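Local coordinates for protein major allergen DAU C 1 (Daucus carota, PDB 2WQL) that is a plant-defence (pathogenesis-related) food allergen of the Bet v 1 family, holding a glycol molecule in its internal pocket here and perhaps binding hormone-like ligands in the plant, at residues 7-12 with 113-118; 17-22 with 149-154; 68-73 with 82-87; 99-104 with 117-122. The protein carries 4 engineered substitutions. All coordinates share one frame; numbering follows the deposited sequence.

Contact 1 of 4, residues 7-12 with 113-118. With P4C (O-acetaldehydyl-hexaethylene glycol), chain E.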
loop_
_atom_site.group_PDB
_atom_site.type_symbol
_atom_site.label_atom_id
_atom_site.label_comp_id
_atom_site.label_asym_id
_atom_site.label_seq_id
_atom_site.Cartn_x
_atom_site.Cartn_y
_atom_site.Cartn_z
ATOM N N SER A 7 -10.933 11.246 -7.910
ATOM C CA SER A 7 -11.253 9.851 -7.732
ATOM C C SER A 7 -11.467 9.484 -6.284
ATOM O O SER A 7 -10.918 10.103 -5.387
ATOM C CB SER A 7 -10.188 8.963 -8.368
ATOM O OG SER A 7 -8.988 9.040 -7.641
ATOM N N LEU A 8 -12.294 8.463 -6.093
ATOM C CA LEU A 8 -12.662 7.941 -4.786
ATOM C C LEU A 8 -12.530 6.431 -4.819
ATOM O O LEU A 8 -13.040 5.779 -5.731
ATOM C CB LEU A 8 -14.114 8.310 -4.469
ATOM C CG LEU A 8 -14.698 7.705 -3.190
ATOM C CD1 LEU A 8 -14.010 8.304 -1.938
ATOM C CD2 LEU A 8 -16.229 7.902 -3.162
ATOM N N GLU A 9 -11.859 5.874 -3.819
ATOM C CA GLU A 9 -11.717 4.429 -3.711
ATOM C C GLU A 9 -12.334 3.990 -2.407
ATOM O O GLU A 9 -12.103 4.614 -1.377
ATOM C CB GLU A 9 -10.253 4.026 -3.777
ATOM C CG GLU A 9 -9.665 4.270 -5.150
ATOM C CD GLU A 9 -8.283 3.652 -5.345
ATOM O OE1 GLU A 9 -7.728 3.027 -4.394
ATOM O OE2 GLU A 9 -7.751 3.796 -6.479
ATOM N N ILE A 10 -13.150 2.941 -2.451
ATOM C CA ILE A 10 -13.735 2.401 -1.231
ATOM C C ILE A 10 -13.424 0.910 -1.127
ATOM O O ILE A 10 -13.729 0.132 -2.014
ATOM C CB ILE A 10 -15.260 2.624 -1.161
ATOM C CG1 ILE A 10 -15.614 4.103 -1.327
ATOM C CG2 ILE A 10 -15.802 2.129 0.155
ATOM C CD1 ILE A 10 -17.066 4.356 -1.685
ATOM N N THR A 11 -12.812 0.528 -0.022
ATOM C CA THR A 11 -12.458 -0.859 0.238
ATOM C C THR A 11 -13.588 -1.573 0.975
ATOM O O THR A 11 -14.269 -0.978 1.815
ATOM C CB THR A 11 -11.160 -0.933 1.076
ATOM O OG1 THR A 11 -10.086 -0.382 0.308
ATOM C CG2 THR A 11 -10.793 -2.356 1.426
ATOM N N SER A 12 -13.774 -2.848 0.653
ATOM C CA SER A 12 -14.778 -3.679 1.295
ATOM C C SER A 12 -14.292 -5.110 1.428
ATOM O O SER A 12 -13.552 -5.592 0.597
ATOM C CB SER A 12 -16.080 -3.670 0.490
ATOM O OG SER A 12 -17.065 -4.517 1.077
ATOM N N ILE A 113 -12.216 -3.502 -4.140
ATOM C CA ILE A 113 -12.047 -2.053 -4.130
ATOM C C ILE A 113 -12.950 -1.491 -5.209
ATOM O O ILE A 113 -12.886 -1.930 -6.348
ATOM C CB ILE A 113 -10.607 -1.611 -4.453
ATOM C CG1 ILE A 113 -9.613 -2.151 -3.420
ATOM C CG2 ILE A 113 -10.504 -0.103 -4.442
ATOM C CD1 ILE A 113 -8.173 -1.996 -3.817
ATOM N N THR A 114 -13.795 -0.531 -4.850
ATOM C CA THR A 114 -14.673 0.130 -5.804
ATOM C C THR A 114 -14.007 1.468 -6.148
ATOM O O THR A 114 -13.871 2.345 -5.277
ATOM C CB THR A 114 -16.092 0.322 -5.211
ATOM O OG1 THR A 114 -16.681 -0.962 -4.987
ATOM C CG2 THR A 114 -16.980 1.104 -6.128
ATOM N N LYS A 115 -13.583 1.606 -7.401
ATOM C CA LYS A 115 -12.851 2.781 -7.868
ATOM C C LYS A 115 -13.743 3.653 -8.744
ATOM O O LYS A 115 -14.222 3.166 -9.782
ATOM C CB LYS A 115 -11.629 2.328 -8.671
ATOM C CG LYS A 115 -10.661 1.423 -7.866
ATOM C CD LYS A 115 -9.392 1.061 -8.637
ATOM C CE LYS A 115 -8.353 0.383 -7.742
ATOM N NZ LYS A 115 -7.285 -0.332 -8.539
ATOM N N THR A 116 -13.974 4.910 -8.341
ATOM C CA THR A 116 -14.794 5.845 -9.116
ATOM C C THR A 116 -13.989 7.066 -9.520
ATOM O O THR A 116 -13.286 7.650 -8.715
ATOM C CB THR A 116 -16.030 6.331 -8.338
ATOM O OG1 THR A 116 -16.760 5.195 -7.857
ATOM C CG2 THR A 116 -16.940 7.196 -9.236
ATOM N N THR A 117 -14.116 7.448 -10.779
ATOM C CA THR A 117 -13.533 8.677 -11.292
ATOM C C THR A 117 -14.671 9.596 -11.701
ATOM O O THR A 117 -15.559 9.195 -12.445
ATOM C CB THR A 117 -12.669 8.390 -12.545
ATOM O OG1 THR A 117 -11.588 7.522 -12.180
ATOM C CG2 THR A 117 -12.156 9.695 -13.153
ATOM N N ALA A 118 -14.635 10.822 -11.202
ATOM C CA ALA A 118 -15.607 11.839 -11.528
ATOM C C ALA A 118 -14.904 12.941 -12.331
ATOM O O ALA A 118 -13.795 13.391 -11.950
ATOM C CB ALA A 118 -16.190 12.392 -10.266
HETATM O O1 P4C E . -26.440 3.051 -9.077
HETATM C C2 P4C E . -25.702 4.025 -8.950
HETATM C C3 P4C E . -24.204 3.867 -8.761
HETATM O O4 P4C E . -23.625 5.185 -8.729
HETATM C C5 P4C E . -22.206 5.290 -8.983
HETATM C C6 P4C E . -21.893 6.733 -9.404
HETATM O O7 P4C E . -21.468 7.516 -8.292
HETATM C C8 P4C E . -20.138 7.223 -7.811
HETATM C C9 P4C E . -20.052 7.000 -6.282
HETATM O O10 P4C E . -19.704 5.629 -5.972
HETATM C C11 P4C E . -20.075 5.199 -4.648
HETATM C C12 P4C E . -21.234 4.204 -4.684
HETATM O O13 P4C E . -22.365 4.721 -3.965
HETATM C C14 P4C E . -23.484 3.829 -3.880
HETATM C C15 P4C E . -24.358 3.922 -5.126
HETATM O O16 P4C E . -25.525 4.710 -4.884
HETATM C C17 P4C E . -26.044 5.398 -6.048
HETATM C C18 P4C E . -26.659 6.765 -5.669
HETATM O O19 P4C E . -26.687 7.702 -6.773
HETATM C C20 P4C E . -25.726 8.775 -6.692
HETATM C C21 P4C E . -25.310 9.235 -8.104
HETATM O O22 P4C E . -23.881 9.271 -8.332
HETATM O O HOH W 1 -15.503 -2.433 -2.879
#
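Glu9 and Lys115 lie side by side and point the same way, the glutamate's CG and carboxylate set beside the lysine's methylenes. Both place CG anti to their own carbonyl carbon (chi1 -68° and -58°) and run extended from there. The contact is mostly between carboxylate and hydrocarbon: Glu9 OE2 comes to 3.7 Å from Lys115 CE, while Lys115 NZ is 4.6 Å from Glu9 OE2, where some attraction is likely but no salt bridge is made. Ile113, beside Thr11 on this same face, crosses Glu9 obliquely and offers CG2 to it; Lys115 also packs on Ile113 of the second subunit.

Leu8, Ile10, Thr114 and Thr116 point through the other face. Here Ile10 packs on Thr141 and Phe144 of helix 130-153 and Leu8 on Asp137, and Thr116 turns its CG2 to atom C8 of the bound glycol at 3.5 Å. Beneath them the backbones pair antiparallel, Thr116 N donating to Leu8 O at 2.9 Å and Ile10 N to Thr114 O at 3.0 Å. Ile10 O, already taking Thr114 N, receives a second donor in a water that also hydrogen-bonds Thr114 OG1, at 2.8 Å.

Thr116 thus suits the inner face, presenting methyl and hydroxyl to an amphiphilic guest, whereas the charged pair outside is probably favoured weakly by charge, its touching atoms being the carboxylate and CG of Glu9 against the methylenes of Lys115.

Contact 2 of 4, residues 17-22 with 149-154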
loop_
_atom_site.group_PDB
_atom_site.type_symbol
_atom_site.label_atom_id
_atom_site.label_comp_id
_atom_site.label_asym_id
_atom_site.label_seq_id
_atom_site.Cartn_x
_atom_site.Cartn_y
_atom_site.Cartn_z
ATOM N N GLU A 17 -18.334 -9.183 -7.105
ATOM C CA GLU A 17 -19.628 -9.554 -7.697
ATOM C C GLU A 17 -20.787 -9.081 -6.823
ATOM O O GLU A 17 -21.751 -8.512 -7.314
ATOM C CB GLU A 17 -19.739 -11.082 -7.921
ATOM C CG GLU A 17 -19.320 -11.541 -9.310
ATOM C CD GLU A 17 -19.135 -13.093 -9.442
ATOM O OE1 GLU A 17 -20.117 -13.887 -9.278
ATOM O OE2 GLU A 17 -17.991 -13.533 -9.748
ATOM N N LYS A 18 -20.674 -9.317 -5.525
ATOM C CA LYS A 18 -21.759 -9.020 -4.599
ATOM C C LYS A 18 -21.940 -7.504 -4.416
ATOM O O LYS A 18 -23.069 -7.009 -4.402
ATOM C CB LYS A 18 -21.491 -9.720 -3.266
ATOM C CG LYS A 18 -22.713 -10.266 -2.555
ATOM C CD LYS A 18 -22.302 -11.308 -1.485
ATOM C CE LYS A 18 -23.501 -12.065 -0.882
ATOM N NZ LYS A 18 -23.306 -12.308 0.588
ATOM N N ILE A 19 -20.836 -6.769 -4.294
ATOM C CA ILE A 19 -20.893 -5.314 -4.153
ATOM C C ILE A 19 -21.551 -4.684 -5.372
ATOM O O ILE A 19 -22.456 -3.855 -5.252
ATOM C CB ILE A 19 -19.484 -4.703 -3.952
ATOM C CG1 ILE A 19 -19.000 -4.937 -2.520
ATOM C CG2 ILE A 19 -19.480 -3.215 -4.214
ATOM C CD1 ILE A 19 -19.751 -4.139 -1.480
ATOM N N PHE A 20 -21.103 -5.093 -6.547
ATOM C CA PHE A 20 -21.659 -4.602 -7.788
ATOM C C PHE A 20 -23.153 -4.866 -7.896
ATOM O O PHE A 20 -23.882 -4.044 -8.429
ATOM C CB PHE A 20 -20.962 -5.255 -8.980
ATOM C CG PHE A 20 -21.301 -4.618 -10.299
ATOM C CD1 PHE A 20 -20.731 -3.399 -10.659
ATOM C CD2 PHE A 20 -22.175 -5.227 -11.172
ATOM C CE1 PHE A 20 -21.021 -2.802 -11.881
ATOM C CE2 PHE A 20 -22.476 -4.637 -12.397
ATOM C CZ PHE A 20 -21.895 -3.418 -12.750
ATOM N N SER A 21 -23.611 -6.016 -7.414
ATOM C CA SER A 21 -25.028 -6.324 -7.494
ATOM C C SER A 21 -25.800 -5.391 -6.572
ATOM O O SER A 21 -26.911 -4.989 -6.885
ATOM C CB SER A 21 -25.308 -7.786 -7.148
ATOM O OG SER A 21 -25.109 -8.008 -5.757
ATOM N N GLY A 22 -25.202 -5.021 -5.451
ATOM C CA GLY A 22 -25.881 -4.172 -4.495
ATOM C C GLY A 22 -25.912 -2.711 -4.900
ATOM O O GLY A 22 -26.931 -2.042 -4.753
ATOM N N ALA A 149 -23.600 -3.210 4.562
ATOM C CA ALA A 149 -24.227 -3.778 5.748
ATOM C C ALA A 149 -25.396 -4.683 5.376
ATOM O O ALA A 149 -25.549 -5.777 5.916
ATOM C CB ALA A 149 -24.685 -2.678 6.664
ATOM N N TYR A 150 -26.224 -4.232 4.443
ATOM C CA TYR A 150 -27.378 -5.026 4.009
ATOM C C TYR A 150 -26.938 -6.343 3.309
ATOM O O TYR A 150 -27.530 -7.409 3.523
ATOM C CB TYR A 150 -28.285 -4.183 3.103
ATOM C CG TYR A 150 -29.355 -4.982 2.406
ATOM C CD1 TYR A 150 -30.608 -5.137 2.975
ATOM C CD2 TYR A 150 -29.104 -5.586 1.183
ATOM C CE1 TYR A 150 -31.593 -5.876 2.344
ATOM C CE2 TYR A 150 -30.072 -6.330 0.540
ATOM C CZ TYR A 150 -31.319 -6.477 1.122
ATOM O OH TYR A 150 -32.289 -7.219 0.478
ATOM N N LEU A 151 -25.894 -6.250 2.483
ATOM C CA LEU A 151 -25.321 -7.417 1.801
ATOM C C LEU A 151 -24.713 -8.444 2.768
ATOM O O LEU A 151 -24.871 -9.662 2.566
ATOM C CB LEU A 151 -24.264 -6.987 0.785
ATOM C CG LEU A 151 -24.777 -6.169 -0.407
ATOM C CD1 LEU A 151 -23.634 -5.742 -1.300
ATOM C CD2 LEU A 151 -25.830 -6.932 -1.196
ATOM N N ILE A 152 -24.026 -7.973 3.807
ATOM C CA ILE A 152 -23.436 -8.880 4.775
ATOM C C ILE A 152 -24.528 -9.663 5.531
ATOM O O ILE A 152 -24.315 -10.811 5.920
ATOM C CB ILE A 152 -22.536 -8.132 5.766
ATOM C CG1 ILE A 152 -21.271 -7.652 5.056
ATOM C CG2 ILE A 152 -22.182 -9.017 6.970
ATOM C CD1 ILE A 152 -20.522 -6.553 5.811
ATOM N N ALA A 153 -25.690 -9.037 5.716
ATOM C CA ALA A 153 -26.797 -9.625 6.474
ATOM C C ALA A 153 -27.765 -10.460 5.613
ATOM O O ALA A 153 -28.493 -11.300 6.146
ATOM C CB ALA A 153 -27.559 -8.540 7.207
ATOM N N ASN A 154 -27.773 -10.240 4.299
ATOM C CA ASN A 154 -28.701 -10.935 3.381
ATOM C C ASN A 154 -27.979 -11.553 2.178
ATOM O O ASN A 154 -27.144 -12.453 2.327
ATOM C CB ASN A 154 -29.781 -9.972 2.863
ATOM C CG ASN A 154 -30.625 -9.385 3.983
ATOM O OD1 ASN A 154 -31.571 -10.027 4.468
ATOM N ND2 ASN A 154 -30.291 -8.157 4.403
#
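Leu151 rests its CD1 methyl on the surface of helix 16-25, 3.4 Å from Lys18 O, with Ile19 CA 4.0 Å and Ile19 CD1 4.2 Å from that methyl. Gly22 lies beside them with its bare CA, 4.2 Å from Leu151 CD1; glycine fits here because, without a side chain, it lets the leucine methyl approach the helix backbone. Chi1 (-66°) sets CG of Leu151 beside its backbone N, and the side chain points toward helix 16-25. The axes of the two short segments make an angle of 122°.

One shell out, Lys18 O is occupied by two donors on the same face of its plane, Ser21 OG at 2.6 Å and Gly22 N. The side chain of Lys18 also runs to the end of helix 149-153, where NZ stands 3.7 Å from Leu151 O. At that end Asn154 folds back, ND2 donating to Tyr150 O at 3.0 Å while lying above the Tyr150 ring, offset toward its rim. Tyr150 itself packs on helix 27-34, and Ile19 on strand 112-122.

No hydrogen bond joins the two segments. The chemistry is that of a leucine methyl packed on helix backbone and Ile19, with the lysine ammonium group probably adding a favourable electrostatic term beside the partly negative carbonyl end of the long helix.

Contact 3 of 4, residues 68-73 with 82-87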
loop_
_atom_site.group_PDB
_atom_site.type_symbol
_atom_site.label_atom_id
_atom_site.label_comp_id
_atom_site.label_asym_id
_atom_site.label_seq_id
_atom_site.Cartn_x
_atom_site.Cartn_y
_atom_site.Cartn_z
ATOM N N THR A 68 -30.526 14.491 -10.970
ATOM C CA THR A 68 -30.981 13.666 -12.074
ATOM C C THR A 68 -29.763 12.981 -12.644
ATOM O O THR A 68 -28.822 13.652 -13.060
ATOM C CB THR A 68 -31.635 14.523 -13.173
ATOM O OG1 THR A 68 -32.769 15.204 -12.630
ATOM C CG2 THR A 68 -32.079 13.678 -14.366
ATOM N N VAL A 69 -29.783 11.647 -12.673
ATOM C CA VAL A 69 -28.619 10.849 -13.071
ATOM C C VAL A 69 -28.956 9.916 -14.227
ATOM O O VAL A 69 -29.878 9.123 -14.125
ATOM C CB VAL A 69 -28.114 10.012 -11.885
ATOM C CG1 VAL A 69 -26.882 9.181 -12.271
ATOM C CG2 VAL A 69 -27.820 10.923 -10.713
ATOM N N ARG A 70 -28.183 10.009 -15.304
ATOM C CA ARG A 70 -28.353 9.161 -16.478
ATOM C C ARG A 70 -27.336 8.037 -16.430
ATOM O O ARG A 70 -26.183 8.280 -16.113
ATOM C CB ARG A 70 -28.147 9.980 -17.746
ATOM C CG ARG A 70 -28.223 9.199 -19.042
ATOM C CD ARG A 70 -27.974 10.105 -20.236
ATOM N NE ARG A 70 -26.592 10.573 -20.246
ATOM C CZ ARG A 70 -26.200 11.805 -20.545
ATOM N NH1 ARG A 70 -27.070 12.742 -20.858
ATOM N NH2 ARG A 70 -24.917 12.104 -20.510
ATOM N N THR A 71 -27.761 6.813 -16.737
ATOM C CA THR A 71 -26.839 5.692 -16.903
ATOM C C THR A 71 -26.347 5.677 -18.350
ATOM O O THR A 71 -27.160 5.571 -19.255
ATOM C CB THR A 71 -27.530 4.328 -16.637
ATOM O OG1 THR A 71 -28.107 4.297 -15.322
ATOM C CG2 THR A 71 -26.527 3.159 -16.794
ATOM N N ASP A 72 -25.027 5.766 -18.543
ATOM C CA ASP A 72 -24.410 5.778 -19.867
ATOM C C ASP A 72 -24.052 4.368 -20.316
ATOM O O ASP A 72 -24.124 4.061 -21.497
ATOM C CB ASP A 72 -23.161 6.648 -19.866
ATOM C CG ASP A 72 -23.441 8.076 -19.420
ATOM O OD1 ASP A 72 -24.197 8.785 -20.117
ATOM O OD2 ASP A 72 -22.891 8.496 -18.366
ATOM N N ALA A 73 -23.654 3.507 -19.381
ATOM C CA ALA A 73 -23.195 2.141 -19.716
ATOM C C ALA A 73 -23.185 1.248 -18.471
ATOM O O ALA A 73 -22.898 1.700 -17.358
ATOM C CB ALA A 73 -21.816 2.165 -20.359
ATOM N N ASP A 82 -20.994 3.334 -15.766
ATOM C CA ASP A 82 -20.751 4.715 -16.155
ATOM C C ASP A 82 -22.062 5.476 -16.100
ATOM O O ASP A 82 -23.074 4.994 -16.590
ATOM C CB ASP A 82 -20.193 4.781 -17.575
ATOM C CG ASP A 82 -18.920 3.962 -17.744
ATOM O OD1 ASP A 82 -17.961 4.179 -16.984
ATOM O OD2 ASP A 82 -18.885 3.088 -18.642
ATOM N N SER A 83 -22.039 6.663 -15.500
ATOM C CA SER A 83 -23.232 7.478 -15.352
ATOM C C SER A 83 -22.902 8.947 -15.229
ATOM O O SER A 83 -21.790 9.302 -14.809
ATOM C CB SER A 83 -24.001 7.058 -14.111
ATOM O OG SER A 83 -23.194 7.198 -12.958
ATOM N N THR A 84 -23.874 9.796 -15.580
ATOM C CA THR A 84 -23.670 11.246 -15.630
ATOM C C THR A 84 -24.746 11.988 -14.878
ATOM O O THR A 84 -25.919 11.732 -15.071
ATOM C CB THR A 84 -23.680 11.760 -17.073
ATOM O OG1 THR A 84 -22.753 11.003 -17.847
ATOM C CG2 THR A 84 -23.279 13.240 -17.130
ATOM N N VAL A 85 -24.343 12.908 -14.015
ATOM C CA VAL A 85 -25.306 13.771 -13.333
ATOM C C VAL A 85 -25.575 14.938 -14.265
ATOM O O VAL A 85 -24.648 15.642 -14.651
ATOM C CB VAL A 85 -24.784 14.291 -11.972
ATOM C CG1 VAL A 85 -25.857 15.080 -11.286
ATOM C CG2 VAL A 85 -24.305 13.127 -11.095
ATOM N N ILE A 86 -26.836 15.129 -14.639
ATOM C CA ILE A 86 -27.181 16.090 -15.690
ATOM C C ILE A 86 -28.074 17.249 -15.244
ATOM O O ILE A 86 -28.219 18.230 -15.980
ATOM C CB ILE A 86 -27.802 15.371 -16.927
ATOM C CG1 ILE A 86 -29.135 14.710 -16.582
ATOM C CG2 ILE A 86 -26.829 14.333 -17.465
ATOM C CD1 ILE A 86 -29.920 14.247 -17.801
ATOM N N ASP A 87 -28.672 17.145 -14.060
ATOM C CA ASP A 87 -29.564 18.192 -13.560
ATOM C C ASP A 87 -29.623 18.120 -12.052
ATOM O O ASP A 87 -29.226 17.123 -11.459
ATOM C CB ASP A 87 -30.985 18.043 -14.142
ATOM C CG ASP A 87 -31.844 19.338 -14.009
ATOM O OD1 ASP A 87 -31.287 20.422 -13.712
ATOM O OD2 ASP A 87 -33.089 19.275 -14.224
#
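Ile86 lays its CG2 methyl over one face of the Arg70 guanidinium, toward the rim, at 3.8 Å from NH1, the two side chains crossing at about a right angle. The flat cation accepts a methyl on its face because its N-H groups work in its plane: Arg70 NE meets Asp72 OD1 there at 3.0 Å, a salt bridge between residues two apart on one strand. Arg70 is bent at chi3 (68°), which turns NE away from an extended path. The carboxylate's other oxygen reaches across the hairpin, Asp72 OD2 accepting from Thr84 OG1 at 2.6 Å on its syn lone pair, so one aspartate is shared by arginine and threonine. Thr84 lies alongside Arg70 and points the same way.

Asp72 can reach over because the strand is irregular there. Asp72 N and Ala73 N both donate to Asp82 O, at 2.9 and 3.2 Å, from the same face of its plane. Asp82 N returns to Ala73 O at 3.0 Å. Further along, Thr68 rests CG2 against Ile86 CG1.

Val69, Thr71, Ser83 and Val85 occupy the opposite face. Val69 CG2 touches Val85 CG2 at 4.2 Å, and the bound glycol touches Val69 and Ser83, a valine and a small polar residue fitting a mixed ether guest. Asp72 and Ala73 opposite Asp82 form a classic beta bulge in the antiparallel hairpin 66-75/80-87, which forms part of the Bet v 1 pocket wall.

Contact 4 of 4, residues 99-104 with 117-122. Engineered in segment 99-104: Met102 (natural residue Leu).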
loop_
_atom_site.group_PDB
_atom_site.type_symbol
_atom_site.label_atom_id
_atom_site.label_comp_id
_atom_site.label_asym_id
_atom_site.label_seq_id
_atom_site.Cartn_x
_atom_site.Cartn_y
_atom_site.Cartn_z
ATOM N N GLU A 99 -19.559 13.704 -15.005
ATOM C CA GLU A 99 -19.382 12.429 -15.710
ATOM C C GLU A 99 -18.648 11.482 -14.761
ATOM O O GLU A 99 -17.594 11.826 -14.272
ATOM C CB GLU A 99 -18.576 12.684 -16.994
ATOM C CG GLU A 99 -18.287 11.496 -17.896
ATOM C CD GLU A 99 -17.130 11.778 -18.885
ATOM O OE1 GLU A 99 -17.040 12.926 -19.414
ATOM O OE2 GLU A 99 -16.312 10.852 -19.126
ATOM N N THR A 100 -19.214 10.310 -14.481
ATOM C CA THR A 100 -18.566 9.348 -13.578
ATOM C C THR A 100 -18.327 7.968 -14.210
ATOM O O THR A 100 -19.087 7.492 -15.034
ATOM C CB THR A 100 -19.365 9.138 -12.276
ATOM O OG1 THR A 100 -20.480 8.273 -12.530
ATOM C CG2 THR A 100 -19.871 10.445 -11.730
ATOM N N HIS A 101 -17.252 7.325 -13.795
ATOM C CA HIS A 101 -16.867 5.994 -14.307
ATOM C C HIS A 101 -16.439 5.126 -13.133
ATOM O O HIS A 101 -15.521 5.479 -12.412
ATOM C CB HIS A 101 -15.700 6.102 -15.274
ATOM C CG HIS A 101 -15.971 6.984 -16.451
ATOM N ND1 HIS A 101 -16.549 6.513 -17.614
ATOM C CD2 HIS A 101 -15.760 8.308 -16.647
ATOM C CE1 HIS A 101 -16.676 7.510 -18.473
ATOM N NE2 HIS A 101 -16.203 8.608 -17.910
ATOM N N MET A 102 -17.133 4.019 -12.923
ATOM C CA MET A 102 -16.899 3.189 -11.760
ATOM C C MET A 102 -16.518 1.778 -12.169
ATOM O O MET A 102 -17.081 1.213 -13.112
ATOM C CB MET A 102 -18.154 3.134 -10.903
ATOM C CG MET A 102 -17.929 2.544 -9.550
ATOM S SD MET A 102 -19.468 2.363 -8.659
ATOM C CE MET A 102 -20.141 0.946 -9.530
ATOM N N VAL A 103 -15.563 1.203 -11.455
ATOM C CA VAL A 103 -15.231 -0.199 -11.656
ATOM C C VAL A 103 -15.007 -0.847 -10.290
ATOM O O VAL A 103 -14.415 -0.243 -9.420
ATOM C CB VAL A 103 -13.997 -0.360 -12.580
ATOM C CG1 VAL A 103 -12.751 0.250 -11.940
ATOM C CG2 VAL A 103 -13.765 -1.824 -12.943
ATOM N N VAL A 104 -15.512 -2.060 -10.102
ATOM C CA VAL A 104 -15.317 -2.802 -8.861
ATOM C C VAL A 104 -14.270 -3.872 -9.140
ATOM O O VAL A 104 -14.482 -4.729 -9.976
ATOM C CB VAL A 104 -16.616 -3.462 -8.375
ATOM C CG1 VAL A 104 -16.425 -4.015 -7.007
ATOM C CG2 VAL A 104 -17.757 -2.473 -8.384
ATOM N N THR A 117 -14.116 7.448 -10.779
ATOM C CA THR A 117 -13.533 8.677 -11.292
ATOM C C THR A 117 -14.671 9.596 -11.701
ATOM O O THR A 117 -15.559 9.195 -12.445
ATOM C CB THR A 117 -12.669 8.390 -12.545
ATOM O OG1 THR A 117 -11.588 7.522 -12.180
ATOM C CG2 THR A 117 -12.156 9.695 -13.153
ATOM N N ALA A 118 -14.635 10.822 -11.202
ATOM C CA ALA A 118 -15.607 11.839 -11.528
ATOM C C ALA A 118 -14.904 12.941 -12.331
ATOM O O ALA A 118 -13.795 13.391 -11.950
ATOM C CB ALA A 118 -16.190 12.392 -10.266
ATOM N N ILE A 119 -15.538 13.367 -13.432
ATOM C CA ILE A 119 -15.031 14.453 -14.257
ATOM C C ILE A 119 -16.074 15.551 -14.293
ATOM O O ILE A 119 -17.209 15.309 -14.701
ATOM C CB ILE A 119 -14.709 13.981 -15.669
ATOM C CG1 ILE A 119 -13.685 12.837 -15.623
ATOM C CG2 ILE A 119 -14.190 15.141 -16.505
ATOM C CD1 ILE A 119 -13.490 12.128 -16.934
ATOM N N PHE A 120 -15.688 16.746 -13.839
ATOM C CA PHE A 120 -16.596 17.887 -13.739
ATOM C C PHE A 120 -16.471 18.807 -14.958
ATOM O O PHE A 120 -15.444 19.454 -15.163
ATOM C CB PHE A 120 -16.312 18.695 -12.464
ATOM C CG PHE A 120 -16.290 17.873 -11.212
ATOM C CD1 PHE A 120 -15.102 17.394 -10.715
ATOM C CD2 PHE A 120 -17.466 17.582 -10.532
ATOM C CE1 PHE A 120 -15.076 16.636 -9.557
ATOM C CE2 PHE A 120 -17.457 16.827 -9.376
ATOM C CZ PHE A 120 -16.263 16.347 -8.889
ATOM N N HIS A 121 -17.537 18.880 -15.740
ATOM C CA HIS A 121 -17.611 19.789 -16.865
ATOM C C HIS A 121 -18.273 21.091 -16.451
ATOM O O HIS A 121 -19.461 21.108 -16.123
ATOM C CB HIS A 121 -18.416 19.145 -17.989
ATOM C CG HIS A 121 -17.807 17.879 -18.498
ATOM N ND1 HIS A 121 -16.690 17.866 -19.309
ATOM C CD2 HIS A 121 -18.142 16.582 -18.289
ATOM C CE1 HIS A 121 -16.373 16.612 -19.588
ATOM N NE2 HIS A 121 -17.234 15.814 -18.979
ATOM N N THR A 122 -17.509 22.181 -16.494
ATOM C CA THR A 122 -17.989 23.482 -16.049
ATOM C C THR A 122 -17.930 24.526 -17.180
ATOM O O THR A 122 -17.165 24.384 -18.125
ATOM C CB THR A 122 -17.166 23.988 -14.845
ATOM O OG1 THR A 122 -15.885 24.449 -15.292
ATOM C CG2 THR A 122 -16.958 22.891 -13.816
#
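Glu99 is held by two histidines, one on each strand. His121 NE2 donates across the hairpin to Glu99 OE1 at 2.9 Å and 169°, and His101 NE2, two residues along Glu99's own strand, donates to Glu99 OE2 at 2.6 Å. Each carboxylate oxygen lies close to the plane of its ring and is met on its anti side, so the carboxylate bridges two ring edges. Glu99 reaches them by running extended from a CG anti to the backbone N (chi1 -179°). With His101 ND1 bonded in turn to Asp82 OD1, a chain of hydrogen bonds spans three strands; Glu99 and Asp82 would probably favour a protonated His101, and Glu99 perhaps a protonated His121.

Backbone bonds frame the group: Ile119 N to Glu99 O at 2.7 Å, and His101 N to Thr117 O and Thr117 N to His101 O, both at 2.9 Å. Packing is thinner. Ile119 lies beside Glu99, pointing the same way, its CD1 3.8 Å from OE2 and at the edge of the His101 ring. Thr117 OG1 turns to Pro106 O of the second subunit.

On the reverse face Thr100 CG2 and Ala118 CB come within 4.4 Å, methyl to methyl. Thr100 and the engineered Met102 touch the bound glycol, and the Thr100 hydroxyl bonds Ser83 O. This is the antiparallel hairpin 95-106/112-122 of the Bet v 1 sheet, one face carrying the Glu99 network and partly covered by the second subunit, the other lining the ligand pocket.

Contacts 1, 3 and 4 lie on one antiparallel sheet, in which strand 5-12 borders 112-122, then 95-106, 80-87 and 66-75. Contacts 1 and 4 share strand 112-122, including Thr117 and Ala118, their centres about 11 Å apart; the centres of contacts 3 and 4 are about 10 Å apart, joined through strands 80-87 and 95-106. Contact 2 joins helix 16-25 to the end of helix 130-153, its centre about 23 Å from those of contacts 3 and 4, yet Ile19 touches Ser12 and Thr114 of contact 1, and Phe20 and Ile19 touch Val104 of contact 4. Along the chain, contacts 1 and 2 interleave, both span contact 3, and contact 4 follows within contact 2. Sheet and helices together enclose the glycol-filled pocket.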